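Local coordinates for protection of telomeres protein 1 (Schizosaccharomyces pombe, PDB 1QZH) that binds single-stranded telomeric DNA of consensus GGTTAC through this N-terminal OB-fold domain, protects the 3' overhang and regulates telomerase and telomere length, at residues 44-49 / 109-114; 84-89 / 118-123; 127-132 / 150-155; 53-58 / 68-73. All blocks are in the same frame, centred on the assembly; numbering follows the deposited sequence.

Contact 1: 44-49 / 109-114. With nucleotides of chain A.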
# COMPACT_ATOMS: atom_id res chain seq x y z
N ILE G 44 2.14 8.37 -12.15
CA ILE G 44 1.10 8.01 -11.22
C ILE G 44 0.93 6.50 -11.34
O ILE G 44 0.91 5.97 -12.45
CB ILE G 44 -0.20 8.73 -11.55
CG1 ILE G 44 0.07 10.23 -11.63
CG2 ILE G 44 -1.29 8.44 -10.52
CD1 ILE G 44 -1.10 11.03 -12.17
N VAL G 45 0.81 5.81 -10.21
CA VAL G 45 0.65 4.37 -10.23
C VAL G 45 -0.35 3.91 -9.17
O VAL G 45 -0.87 4.69 -8.38
CB VAL G 45 2.01 3.66 -9.92
CG1 VAL G 45 3.08 4.09 -10.90
CG2 VAL G 45 2.43 3.93 -8.49
N ASN G 46 -0.65 2.60 -9.19
CA ASN G 46 -1.47 1.99 -8.17
C ASN G 46 -0.56 1.01 -7.48
O ASN G 46 0.30 0.42 -8.13
CB ASN G 46 -2.65 1.19 -8.74
CG ASN G 46 -3.52 2.00 -9.64
OD1 ASN G 46 -4.01 3.08 -9.26
ND2 ASN G 46 -3.75 1.49 -10.85
N LEU G 47 -0.74 0.83 -6.16
CA LEU G 47 0.10 -0.09 -5.43
C LEU G 47 -0.76 -1.02 -4.63
O LEU G 47 -1.88 -0.67 -4.27
CB LEU G 47 1.01 0.65 -4.45
CG LEU G 47 1.95 1.73 -5.00
CD1 LEU G 47 2.51 2.59 -3.88
CD2 LEU G 47 3.08 1.10 -5.80
N PHE G 48 -0.21 -2.18 -4.34
CA PHE G 48 -0.85 -3.22 -3.58
C PHE G 48 0.24 -3.88 -2.72
O PHE G 48 1.22 -4.41 -3.27
CB PHE G 48 -1.52 -4.27 -4.47
CG PHE G 48 -2.67 -5.02 -3.84
CD1 PHE G 48 -3.62 -5.66 -4.64
CD2 PHE G 48 -2.81 -5.10 -2.46
CE1 PHE G 48 -4.69 -6.35 -4.09
CE2 PHE G 48 -3.87 -5.78 -1.89
CZ PHE G 48 -4.82 -6.41 -2.71
N GLY G 49 0.10 -3.83 -1.41
CA GLY G 49 1.13 -4.45 -0.58
C GLY G 49 0.83 -4.59 0.89
O GLY G 49 -0.29 -4.35 1.32
N LEU G 109 -3.58 0.84 -2.94
CA LEU G 109 -3.65 2.29 -3.08
C LEU G 109 -3.87 2.68 -4.51
O LEU G 109 -3.18 2.21 -5.41
CB LEU G 109 -2.35 2.97 -2.63
CG LEU G 109 -1.96 2.92 -1.15
CD1 LEU G 109 -0.64 3.62 -0.93
CD2 LEU G 109 -3.04 3.54 -0.29
N HIS G 110 -4.84 3.57 -4.72
CA HIS G 110 -5.15 4.02 -6.05
C HIS G 110 -4.86 5.50 -6.30
O HIS G 110 -5.55 6.37 -5.79
CB HIS G 110 -6.63 3.72 -6.39
CG HIS G 110 -7.03 4.22 -7.74
ND1 HIS G 110 -7.92 5.27 -7.92
CD2 HIS G 110 -6.66 3.83 -8.98
CE1 HIS G 110 -8.08 5.50 -9.21
NE2 HIS G 110 -7.33 4.64 -9.88
N GLN G 111 -3.85 5.75 -7.15
CA GLN G 111 -3.42 7.08 -7.56
C GLN G 111 -2.36 7.67 -6.64
O GLN G 111 -2.66 8.50 -5.78
CB GLN G 111 -4.63 8.00 -7.67
CG GLN G 111 -5.57 7.58 -8.78
CD GLN G 111 -5.09 8.02 -10.14
OE1 GLN G 111 -5.24 9.20 -10.51
NE2 GLN G 111 -4.50 7.10 -10.90
N ILE G 112 -1.13 7.21 -6.85
CA ILE G 112 0.06 7.58 -6.08
C ILE G 112 1.16 8.13 -6.98
O ILE G 112 1.60 7.48 -7.94
CB ILE G 112 0.66 6.34 -5.31
CG1 ILE G 112 -0.35 5.77 -4.31
CG2 ILE G 112 1.95 6.72 -4.58
CD1 ILE G 112 -0.94 6.76 -3.31
N THR G 113 1.61 9.35 -6.68
CA THR G 113 2.69 9.93 -7.46
C THR G 113 4.03 9.40 -6.95
O THR G 113 4.31 9.44 -5.75
CB THR G 113 2.72 11.47 -7.35
OG1 THR G 113 1.49 12.03 -7.82
CG2 THR G 113 3.87 12.04 -8.17
N LEU G 114 4.84 8.88 -7.86
CA LEU G 114 6.17 8.37 -7.52
C LEU G 114 7.18 9.50 -7.76
O LEU G 114 7.19 10.10 -8.83
CB LEU G 114 6.52 7.18 -8.40
CG LEU G 114 6.55 5.78 -7.81
CD1 LEU G 114 5.60 5.64 -6.63
CD2 LEU G 114 6.22 4.80 -8.92
P DG A 2 5.76 19.73 -8.88
OP1 DG A 2 6.72 20.84 -9.14
OP2 DG A 2 5.87 18.47 -9.65
O5' DG A 2 5.84 19.37 -7.33
C5' DG A 2 5.56 20.35 -6.34
C4' DG A 2 5.43 19.69 -4.99
O4' DG A 2 4.25 18.86 -4.97
C3' DG A 2 6.60 18.77 -4.64
O3' DG A 2 6.88 18.85 -3.24
C2' DG A 2 6.07 17.40 -4.99
C1' DG A 2 4.61 17.54 -4.63
N9 DG A 2 3.70 16.63 -5.33
C8 DG A 2 3.81 16.15 -6.61
N7 DG A 2 2.84 15.34 -6.94
C5 DG A 2 2.04 15.29 -5.80
C6 DG A 2 0.84 14.57 -5.55
O6 DG A 2 0.23 13.79 -6.30
N1 DG A 2 0.36 14.81 -4.27
C2 DG A 2 0.95 15.63 -3.34
N2 DG A 2 0.33 15.74 -2.16
N3 DG A 2 2.07 16.31 -3.56
C4 DG A 2 2.55 16.09 -4.80
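V45 and L47 pair antiparallel with I112 and L109, but the partner segment turns a corner at Q111, so strand 44-59 passes from strand 112-116 to strand 106-110 across a beta bulge. L109 N reaches L47 O at 2.6 Å, and L47 N returns to L109 O at 2.9 Å. Past the corner V45 N meets I112 O at 2.9 Å, and I112 N meets V45 O at 3.0 Å; Q111 N adds a weak bond to that same V45 oxygen. With Q111 and I112 both facing V45, and Q111 at a positive phi of 89°, this is a G1 bulge. In an OB fold the pairing of the first and fourth barrel strands closes the barrel, and the bulged corner lets the fourth strand bend as it does so.

V45, L47, L109 and I112 turn to one face. V45 and L114 cross at about a right angle, with CG1 of V45 3.8 Å from CD2 of L114. L47 CD1 lies 4.2 Å from I112 CG2, and L47 and L109 both pack on I87 of strand 85-91.

I44, N46, H110 and T113 belong to the other face. N46 lies alongside H110, its ND2 bonded to T28 O. CG of Q111 lies over one face of the H110 ring, toward its rim, and the bend at chi2 (-80°) turns the amide back, bringing NE2 to 3.5 Å from I44 CG2. T113 turns OG1 beside its own backbone N (chi1 -60°), from where OG1 donates to O6 of guanine DG2 of chain A at 2.6 Å.

Contact 2: 84-89 / 118-123. With nucleotides of chain A.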
# COMPACT_ATOMS: atom_id res chain seq x y z
N GLY G 84 10.76 -0.97 2.84
CA GLY G 84 9.70 -0.81 1.86
C GLY G 84 9.68 0.56 1.22
O GLY G 84 10.61 1.34 1.39
N LEU G 85 8.62 0.85 0.47
CA LEU G 85 8.48 2.14 -0.19
C LEU G 85 7.76 3.08 0.75
O LEU G 85 6.74 2.72 1.36
CB LEU G 85 7.69 1.98 -1.49
CG LEU G 85 7.26 3.21 -2.30
CD1 LEU G 85 8.45 3.88 -2.94
CD2 LEU G 85 6.27 2.77 -3.37
N GLN G 86 8.30 4.29 0.90
CA GLN G 86 7.70 5.29 1.78
C GLN G 86 6.57 6.00 1.04
O GLN G 86 6.75 6.43 -0.10
CB GLN G 86 8.75 6.33 2.20
CG GLN G 86 8.21 7.38 3.15
CD GLN G 86 9.24 8.44 3.50
OE1 GLN G 86 10.00 8.89 2.64
NE2 GLN G 86 9.27 8.85 4.77
N ILE G 87 5.42 6.15 1.68
CA ILE G 87 4.32 6.84 1.02
C ILE G 87 3.58 7.75 1.96
O ILE G 87 3.06 7.31 2.98
CB ILE G 87 3.25 5.86 0.44
CG1 ILE G 87 3.91 4.91 -0.56
CG2 ILE G 87 2.11 6.66 -0.25
CD1 ILE G 87 3.11 3.68 -0.82
N HIS G 88 3.53 9.04 1.62
CA HIS G 88 2.80 9.98 2.44
C HIS G 88 1.41 10.19 1.84
O HIS G 88 1.28 10.63 0.69
CB HIS G 88 3.55 11.31 2.51
CG HIS G 88 4.88 11.22 3.22
ND1 HIS G 88 5.00 10.82 4.53
CD2 HIS G 88 6.14 11.47 2.78
CE1 HIS G 88 6.28 10.83 4.87
NE2 HIS G 88 6.99 11.21 3.82
N LEU G 89 0.37 9.88 2.60
CA LEU G 89 -1.01 10.05 2.15
C LEU G 89 -1.59 11.33 2.77
O LEU G 89 -1.71 11.46 3.99
CB LEU G 89 -1.86 8.83 2.57
CG LEU G 89 -1.23 7.47 2.20
CD1 LEU G 89 -1.95 6.33 2.93
CD2 LEU G 89 -1.26 7.30 0.70
N ARG G 118 15.93 13.08 -1.50
CA ARG G 118 17.24 12.56 -1.02
C ARG G 118 17.39 11.21 -1.70
O ARG G 118 16.65 10.29 -1.37
CB ARG G 118 17.30 12.48 0.52
CG ARG G 118 17.49 13.82 1.20
CD ARG G 118 17.08 13.70 2.66
NE ARG G 118 17.32 14.93 3.42
CZ ARG G 118 17.28 14.98 4.75
NH1 ARG G 118 17.03 13.89 5.46
NH2 ARG G 118 17.49 16.13 5.38
N ASP G 119 18.31 11.10 -2.69
CA ASP G 119 18.34 9.96 -3.61
C ASP G 119 17.72 8.65 -3.12
O ASP G 119 18.40 7.74 -2.65
CB ASP G 119 19.70 9.75 -4.24
CG ASP G 119 19.42 9.41 -5.69
OD1 ASP G 119 20.28 9.71 -6.54
OD2 ASP G 119 18.35 8.84 -5.98
N ARG G 120 16.41 8.63 -3.30
CA ARG G 120 15.52 7.55 -3.00
C ARG G 120 14.17 7.77 -3.72
O ARG G 120 13.93 8.85 -4.25
CB ARG G 120 15.31 7.44 -1.47
CG ARG G 120 13.92 7.08 -0.97
CD ARG G 120 13.93 6.76 0.54
NE ARG G 120 14.04 7.95 1.37
CZ ARG G 120 13.09 8.37 2.19
NH1 ARG G 120 11.95 7.70 2.29
NH2 ARG G 120 13.27 9.47 2.91
N THR G 121 13.32 6.75 -3.76
CA THR G 121 11.99 6.95 -4.38
C THR G 121 11.00 7.09 -3.27
O THR G 121 11.09 6.41 -2.24
CB THR G 121 11.56 5.78 -5.28
OG1 THR G 121 12.35 5.77 -6.46
CG2 THR G 121 10.09 5.90 -5.65
N GLN G 122 10.05 7.99 -3.48
CA GLN G 122 8.99 8.28 -2.51
C GLN G 122 7.60 8.39 -3.17
O GLN G 122 7.46 8.81 -4.33
CB GLN G 122 9.38 9.54 -1.75
CG GLN G 122 8.41 9.96 -0.65
CD GLN G 122 8.87 11.20 0.04
OE1 GLN G 122 9.00 12.27 -0.56
NE2 GLN G 122 9.17 11.11 1.34
N GLY G 123 6.57 8.02 -2.43
CA GLY G 123 5.23 8.11 -2.96
C GLY G 123 4.38 9.18 -2.31
O GLY G 123 4.25 9.25 -1.07
P DC A 6 7.15 13.80 10.17
OP1 DC A 6 6.66 12.65 10.97
OP2 DC A 6 7.36 15.12 10.83
O5' DC A 6 8.51 13.38 9.46
C5' DC A 6 9.58 14.31 9.29
C4' DC A 6 10.76 13.62 8.64
O4' DC A 6 10.43 13.27 7.27
C3' DC A 6 12.03 14.47 8.56
O3' DC A 6 13.19 13.63 8.63
C2' DC A 6 12.00 15.00 7.14
C1' DC A 6 11.42 13.81 6.40
N1 DC A 6 10.78 14.13 5.11
C2 DC A 6 10.40 13.07 4.27
O2 DC A 6 10.56 11.91 4.66
N3 DC A 6 9.86 13.35 3.06
C4 DC A 6 9.70 14.62 2.68
N4 DC A 6 9.19 14.86 1.47
C5 DC A 6 10.06 15.71 3.53
C6 DC A 6 10.59 15.42 4.72
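Q86 and Q122 run side by side and point the same way, each extended with CG anti to the backbone N (chi1 -178° in both), so their amides arrive together at the base of DC6 of chain A. The two amide planes are turned 42° apart. NE2 of Q122 comes from above the carbonyl plane of Q86 and donates to its OE1 at 2.7 Å. R120 crosses Q86 at about a right angle and sends NH1 to the same OE1; the modelled separation is very short, and its exact value is doubtful. H88 brings the edge of its ring toward Q122 NE2, with ring and amide planes 69° apart, and its ND1 is held by T70 OG1.

Beneath these side chains the strands run parallel, as the third and fifth strands of an OB barrel do: G123 N bonds Q86 O and G123 O takes H88 N, both at 2.8 Å. A side chain on G123 would run into I87 CG1.

Q122 NE2 also donates to cytosine N3 at 2.9 Å, and cytosine N4 donates to Q122 OE1 at 3.3 Å. Q86 NE2 adds a weak bond to O2. Cutting Q122 back to an alanine would probably leave cytosine N3 and N4 without these mates and Q86 OE1 short of one donor. The pattern, donors set against O2 and N3 and an acceptor against N4, matches the Watson-Crick edge of cytosine, consistent with recognition of the final base of GGTTAC.

Contact 3: 127-132 / 150-155. With nucleotides of chain A.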
# COMPACT_ATOMS: atom_id res chain seq x y z
N ASP G 127 -4.63 14.09 -4.83
CA ASP G 127 -5.76 14.58 -4.03
C ASP G 127 -6.94 13.58 -3.94
O ASP G 127 -7.49 13.34 -2.86
CB ASP G 127 -6.30 15.89 -4.61
CG ASP G 127 -5.55 17.10 -4.09
OD1 ASP G 127 -4.99 17.03 -2.97
OD2 ASP G 127 -5.52 18.14 -4.82
N GLN G 128 -7.32 13.02 -5.09
CA GLN G 128 -8.43 12.08 -5.17
C GLN G 128 -8.05 10.60 -5.01
O GLN G 128 -8.73 9.72 -5.54
CB GLN G 128 -9.15 12.26 -6.52
CG GLN G 128 -8.63 13.42 -7.40
CD GLN G 128 -7.13 13.30 -7.78
OE1 GLN G 128 -6.29 14.05 -7.26
NE2 GLN G 128 -6.81 12.38 -8.69
N PHE G 129 -6.98 10.30 -4.27
CA PHE G 129 -6.57 8.91 -4.13
C PHE G 129 -7.63 8.10 -3.41
O PHE G 129 -8.35 8.62 -2.57
CB PHE G 129 -5.20 8.80 -3.40
CG PHE G 129 -5.30 8.69 -1.88
CD1 PHE G 129 -5.46 7.43 -1.27
CD2 PHE G 129 -5.22 9.82 -1.06
CE1 PHE G 129 -5.53 7.31 0.13
CE2 PHE G 129 -5.30 9.70 0.35
CZ PHE G 129 -5.46 8.44 0.94
N ARG G 130 -7.72 6.81 -3.74
CA ARG G 130 -8.69 5.93 -3.09
C ARG G 130 -7.90 4.72 -2.58
O ARG G 130 -6.77 4.50 -3.03
CB ARG G 130 -9.77 5.48 -4.10
CG ARG G 130 -10.57 6.60 -4.74
CD ARG G 130 -11.94 6.81 -4.05
NE ARG G 130 -12.66 7.99 -4.55
CZ ARG G 130 -12.32 9.26 -4.32
NH1 ARG G 130 -11.25 9.56 -3.58
NH2 ARG G 130 -13.03 10.25 -4.86
N TYR G 131 -8.47 3.92 -1.69
CA TYR G 131 -7.72 2.79 -1.15
C TYR G 131 -8.64 1.71 -0.59
O TYR G 131 -9.82 1.95 -0.37
CB TYR G 131 -6.83 3.26 0.01
CG TYR G 131 -7.63 3.47 1.30
CD1 TYR G 131 -7.78 2.46 2.24
CD2 TYR G 131 -8.28 4.67 1.53
CE1 TYR G 131 -8.58 2.64 3.38
CE2 TYR G 131 -9.07 4.88 2.66
CZ TYR G 131 -9.21 3.86 3.58
OH TYR G 131 -9.98 4.09 4.69
N ALA G 132 -8.07 0.53 -0.33
CA ALA G 132 -8.76 -0.57 0.30
C ALA G 132 -7.77 -1.17 1.30
O ALA G 132 -6.59 -1.32 0.99
CB ALA G 132 -9.21 -1.61 -0.71
N MET G 150 -15.63 6.32 4.71
CA MET G 150 -16.19 5.96 3.38
C MET G 150 -15.65 6.72 2.16
O MET G 150 -15.40 6.11 1.12
CB MET G 150 -17.70 6.16 3.41
CG MET G 150 -18.42 5.40 4.50
SD MET G 150 -18.21 3.60 4.37
CE MET G 150 -19.47 3.21 3.16
N PRO G 151 -15.47 8.03 2.25
CA PRO G 151 -15.10 8.89 1.10
C PRO G 151 -14.12 8.29 0.09
O PRO G 151 -14.38 8.32 -1.11
CB PRO G 151 -14.49 10.12 1.78
CG PRO G 151 -14.99 10.06 3.18
CD PRO G 151 -14.98 8.59 3.53
N ARG G 152 -13.00 7.73 0.54
CA ARG G 152 -11.99 7.18 -0.38
C ARG G 152 -12.02 5.64 -0.47
O ARG G 152 -11.19 5.06 -1.16
CB ARG G 152 -10.59 7.63 0.07
CG ARG G 152 -10.44 9.13 0.34
CD ARG G 152 -9.05 9.45 0.91
NE ARG G 152 -8.80 10.89 1.03
CZ ARG G 152 -8.39 11.68 0.04
NH1 ARG G 152 -8.16 11.19 -1.17
NH2 ARG G 152 -8.19 12.97 0.27
N LEU G 153 -12.96 5.01 0.20
CA LEU G 153 -13.06 3.54 0.26
C LEU G 153 -13.51 2.85 -1.05
O LEU G 153 -14.56 3.15 -1.61
CB LEU G 153 -14.02 3.18 1.38
CG LEU G 153 -13.48 2.30 2.52
CD1 LEU G 153 -14.56 1.36 3.03
CD2 LEU G 153 -12.26 1.52 2.05
N MET G 154 -12.70 1.88 -1.53
CA MET G 154 -13.03 1.18 -2.74
C MET G 154 -13.75 -0.11 -2.43
O MET G 154 -13.43 -0.81 -1.47
CB MET G 154 -11.77 0.92 -3.57
CG MET G 154 -10.75 2.06 -3.54
SD MET G 154 -9.03 1.51 -3.62
CE MET G 154 -9.09 0.40 -5.02
N LYS G 155 -14.73 -0.46 -3.27
CA LYS G 155 -15.37 -1.74 -3.12
C LYS G 155 -14.47 -2.72 -3.85
O LYS G 155 -14.10 -2.49 -5.01
CB LYS G 155 -16.79 -1.75 -3.72
CG LYS G 155 -17.50 -3.09 -3.56
CD LYS G 155 -19.02 -2.93 -3.52
CE LYS G 155 -19.46 -1.88 -2.51
NZ LYS G 155 -20.94 -1.83 -2.37
O5' DG A 1 2.29 19.40 -12.27
C5' DG A 1 1.35 19.75 -11.26
C4' DG A 1 2.03 20.29 -10.03
O4' DG A 1 1.10 20.21 -8.92
C3' DG A 1 3.25 19.47 -9.60
O3' DG A 1 4.27 20.31 -9.05
C2' DG A 1 2.70 18.50 -8.58
C1' DG A 1 1.49 19.21 -7.99
N9 DG A 1 0.36 18.31 -7.81
C8 DG A 1 -0.20 17.51 -8.77
N7 DG A 1 -1.19 16.78 -8.32
C5 DG A 1 -1.28 17.12 -6.98
C6 DG A 1 -2.16 16.65 -5.98
O6 DG A 1 -3.06 15.81 -6.07
N1 DG A 1 -1.91 17.26 -4.75
C2 DG A 1 -0.94 18.20 -4.52
N2 DG A 1 -0.86 18.67 -3.27
N3 DG A 1 -0.11 18.65 -5.45
C4 DG A 1 -0.33 18.07 -6.65
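R152 grips the chain at D127 and F129 by hydrogen bonds from its guanidinium end. NH1 and NH2 close end-on upon D127 O, at 2.8 Å and 3.2 Å. NH1 also donates to F129 O at 2.9 Å, meeting a lone pair in the carbonyl plane. Both oxygens lie in the guanidinium plane, where the side chain, extended from CG to NE (chi2 175°, chi3 173°), delivers the group. Backbone bonds form a single bridge: Y131 N to R152 O at 3.0 Å and M154 N to Y131 O at 3.1 Å.

Among the rings, F129 lies nearly parallel to the R152 guanidinium, the planes 13° apart, with a CH-pi contact of R152 CD 4.0 Å from the centroid of F129. L153 puts CD2 over one face of Y131, whose OH is bonded to Q148.

The charges are mixed. R130 brings its own guanidinium near that of R152, while D96 forms a salt bridge with R152 NE and S91 OG takes a bond from R152 NH2.

This ties the loop before helix 158-173 to the fifth strand of the OB barrel, just past its corner. Every nitrogen of the buried R152 guanidinium thus has a partner, and D96 probably offsets its charge. The grip on D127 O is likely to steady the neighbouring peptide, whose D127 N donates to O6 of guanine DG1 of chain A at 2.6 Å.

Contact 4: 53-58 / 68-73. With nucleotides of chain A.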
# COMPACT_ATOMS: atom_id res chain seq x y z
N ASP G 53 5.23 -0.75 8.04
CA ASP G 53 5.32 0.17 9.17
C ASP G 53 4.54 1.43 8.81
O ASP G 53 4.43 1.78 7.63
CB ASP G 53 6.80 0.47 9.43
CG ASP G 53 7.04 1.33 10.67
OD1 ASP G 53 6.25 1.27 11.65
OD2 ASP G 53 8.06 2.05 10.65
N PHE G 54 4.00 2.11 9.81
CA PHE G 54 3.22 3.31 9.55
C PHE G 54 3.27 4.32 10.70
O PHE G 54 3.65 3.98 11.82
CB PHE G 54 1.76 2.93 9.31
CG PHE G 54 1.09 2.35 10.53
CD1 PHE G 54 0.17 3.10 11.26
CD2 PHE G 54 1.38 1.06 10.95
CE1 PHE G 54 -0.45 2.57 12.38
CE2 PHE G 54 0.77 0.52 12.07
CZ PHE G 54 -0.14 1.27 12.79
N THR G 55 2.87 5.54 10.39
CA THR G 55 2.80 6.62 11.36
C THR G 55 1.35 7.08 11.32
O THR G 55 0.80 7.28 10.24
CB THR G 55 3.67 7.81 10.95
OG1 THR G 55 4.98 7.35 10.59
CG2 THR G 55 3.79 8.79 12.09
N PRO G 56 0.71 7.22 12.49
CA PRO G 56 -0.69 7.65 12.63
C PRO G 56 -0.99 8.99 11.96
O PRO G 56 -0.09 9.80 11.73
CB PRO G 56 -0.87 7.72 14.15
CG PRO G 56 0.04 6.64 14.64
CD PRO G 56 1.28 6.82 13.79
N SER G 57 -2.26 9.22 11.67
CA SER G 57 -2.69 10.46 11.04
C SER G 57 -2.39 11.65 11.94
O SER G 57 -2.76 11.66 13.12
CB SER G 57 -4.21 10.43 10.75
OG SER G 57 -4.60 9.27 10.04
N ARG G 58 -1.70 12.65 11.39
CA ARG G 58 -1.38 13.87 12.12
C ARG G 58 -1.49 15.03 11.13
O ARG G 58 -1.13 14.88 9.96
CB ARG G 58 0.04 13.82 12.70
CG ARG G 58 1.13 13.57 11.65
CD ARG G 58 2.02 12.43 12.08
NE ARG G 58 2.43 11.58 10.97
CZ ARG G 58 3.31 11.93 10.04
NH1 ARG G 58 3.89 13.12 10.08
NH2 ARG G 58 3.63 11.08 9.08
N VAL G 68 -1.96 14.07 7.35
CA VAL G 68 -1.04 13.15 6.69
C VAL G 68 -0.74 11.92 7.51
O VAL G 68 -0.39 12.01 8.69
CB VAL G 68 0.28 13.84 6.38
CG1 VAL G 68 0.90 14.40 7.69
CG2 VAL G 68 1.22 12.86 5.70
N THR G 69 -0.87 10.76 6.87
CA THR G 69 -0.59 9.49 7.50
C THR G 69 0.52 8.90 6.62
O THR G 69 0.52 9.10 5.41
CB THR G 69 -1.84 8.60 7.51
OG1 THR G 69 -1.62 7.47 8.36
CG2 THR G 69 -2.15 8.10 6.10
N THR G 70 1.48 8.21 7.22
CA THR G 70 2.58 7.64 6.45
C THR G 70 2.63 6.14 6.56
O THR G 70 2.39 5.58 7.61
CB THR G 70 3.95 8.19 6.94
OG1 THR G 70 3.97 9.61 6.81
CG2 THR G 70 5.09 7.60 6.13
N VAL G 71 2.91 5.48 5.44
CA VAL G 71 3.03 4.04 5.48
C VAL G 71 4.26 3.69 4.67
O VAL G 71 4.72 4.48 3.85
CB VAL G 71 1.80 3.32 4.84
CG1 VAL G 71 0.53 3.60 5.63
CG2 VAL G 71 1.64 3.74 3.38
N TYR G 72 4.81 2.50 4.96
CA TYR G 72 5.94 1.94 4.24
C TYR G 72 5.38 0.64 3.65
O TYR G 72 4.91 -0.23 4.38
CB TYR G 72 7.11 1.66 5.18
CG TYR G 72 7.74 2.93 5.69
CD1 TYR G 72 7.12 3.68 6.69
CD2 TYR G 72 8.91 3.42 5.12
CE1 TYR G 72 7.64 4.89 7.10
CE2 TYR G 72 9.45 4.64 5.53
CZ TYR G 72 8.81 5.36 6.52
OH TYR G 72 9.33 6.58 6.92
N LEU G 73 5.40 0.52 2.33
CA LEU G 73 4.84 -0.67 1.70
C LEU G 73 5.84 -1.75 1.35
O LEU G 73 6.94 -1.49 0.89
CB LEU G 73 4.06 -0.30 0.44
CG LEU G 73 2.58 0.06 0.62
CD1 LEU G 73 1.92 0.08 -0.76
CD2 LEU G 73 1.89 -0.96 1.52
P DA A 5 5.13 19.32 8.51
OP1 DA A 5 4.49 19.86 9.73
OP2 DA A 5 6.59 19.53 8.28
O5' DA A 5 4.87 17.75 8.46
C5' DA A 5 4.89 17.05 7.22
C4' DA A 5 5.00 15.56 7.43
O4' DA A 5 5.02 15.00 6.10
C3' DA A 5 6.31 15.14 8.08
O3' DA A 5 6.14 14.01 8.94
C2' DA A 5 7.24 14.85 6.92
C1' DA A 5 6.35 14.75 5.68
N9 DA A 5 6.71 15.79 4.72
C8 DA A 5 7.39 16.95 5.02
N7 DA A 5 7.64 17.70 3.98
C5 DA A 5 7.07 17.01 2.92
C6 DA A 5 7.01 17.28 1.55
N6 DA A 5 7.55 18.37 0.98
N1 DA A 5 6.37 16.39 0.76
C2 DA A 5 5.84 15.30 1.33
N3 DA A 5 5.84 14.93 2.61
C4 DA A 5 6.49 15.83 3.36
P DC A 6 7.15 13.80 10.17
OP1 DC A 6 6.66 12.65 10.97
OP2 DC A 6 7.36 15.12 10.83
O5' DC A 6 8.51 13.38 9.46
C5' DC A 6 9.58 14.31 9.29
C4' DC A 6 10.76 13.62 8.64
O4' DC A 6 10.43 13.27 7.27
C3' DC A 6 12.03 14.47 8.56
O3' DC A 6 13.19 13.63 8.63
C2' DC A 6 12.00 15.00 7.14
C1' DC A 6 11.42 13.81 6.40
N1 DC A 6 10.78 14.13 5.11
C2 DC A 6 10.40 13.07 4.27
O2 DC A 6 10.56 11.91 4.66
N3 DC A 6 9.86 13.35 3.06
C4 DC A 6 9.70 14.62 2.68
N4 DC A 6 9.19 14.86 1.47
C5 DC A 6 10.06 15.71 3.53
C6 DC A 6 10.59 15.42 4.72
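T55 and T70 form an antiparallel hydrogen-bonded pair in strands whose axes lie at 172°, T55 N meeting T70 O at 2.8 Å. R58 pairs likewise with V68, R58 N to V68 O at 3.1 Å, and between the two pairs the register slips by one at a beta bulge. T69 fills in there: OG1, anti to its own backbone N (chi1 -168°), donates to T55 O at 3.1 Å, an oxygen that also takes T70 N. This is the hairpin of the first two OB-barrel strands.

On one face F54 CB rests 3.9 Å from V71 CG1. On the other, the Y72 ring turns an edge to D53 O, and R58, bent at chi2 and chi3, spreads its guanidinium with V68 O over one face and the phosphate oxygen OP1 of DC6 of chain A over the opposite one. From its edge NH1 donates to O3' of DA5 of chain A at 2.7 Å. T70 OG1 lies by R58 NH2 and bonds H88.

A methionine in place of R58 would probably leave O3' without its donor and the phosphate without a nearby positive charge. R58 touches the sugar-phosphate chain rather than a base, so this grip should depend little on sequence.

From the N terminus, segment 44-49 opens contact 1, and the same strand carries on into 53-58, which contact 4 closes against 68-73 as a hairpin. Segment 84-89 opens contact 2, and 109-114 returns to close contact 1, with contact 4 lying within its span. Contact 2 closes only afterwards, at 118-123, so contacts 1 and 2 cross. Contact 3 follows in series, from 127-132 to 150-155. Around L47 and I87, contact 4 joins the first two OB-barrel strands, contact 2 the third and fifth, contact 1 the first and fourth; contact 3 fastens the following loop outside the barrel. All reach the DNA: contacts 3 and 1 at its two guanines, contacts 4 and 2 at DA5 and DC6.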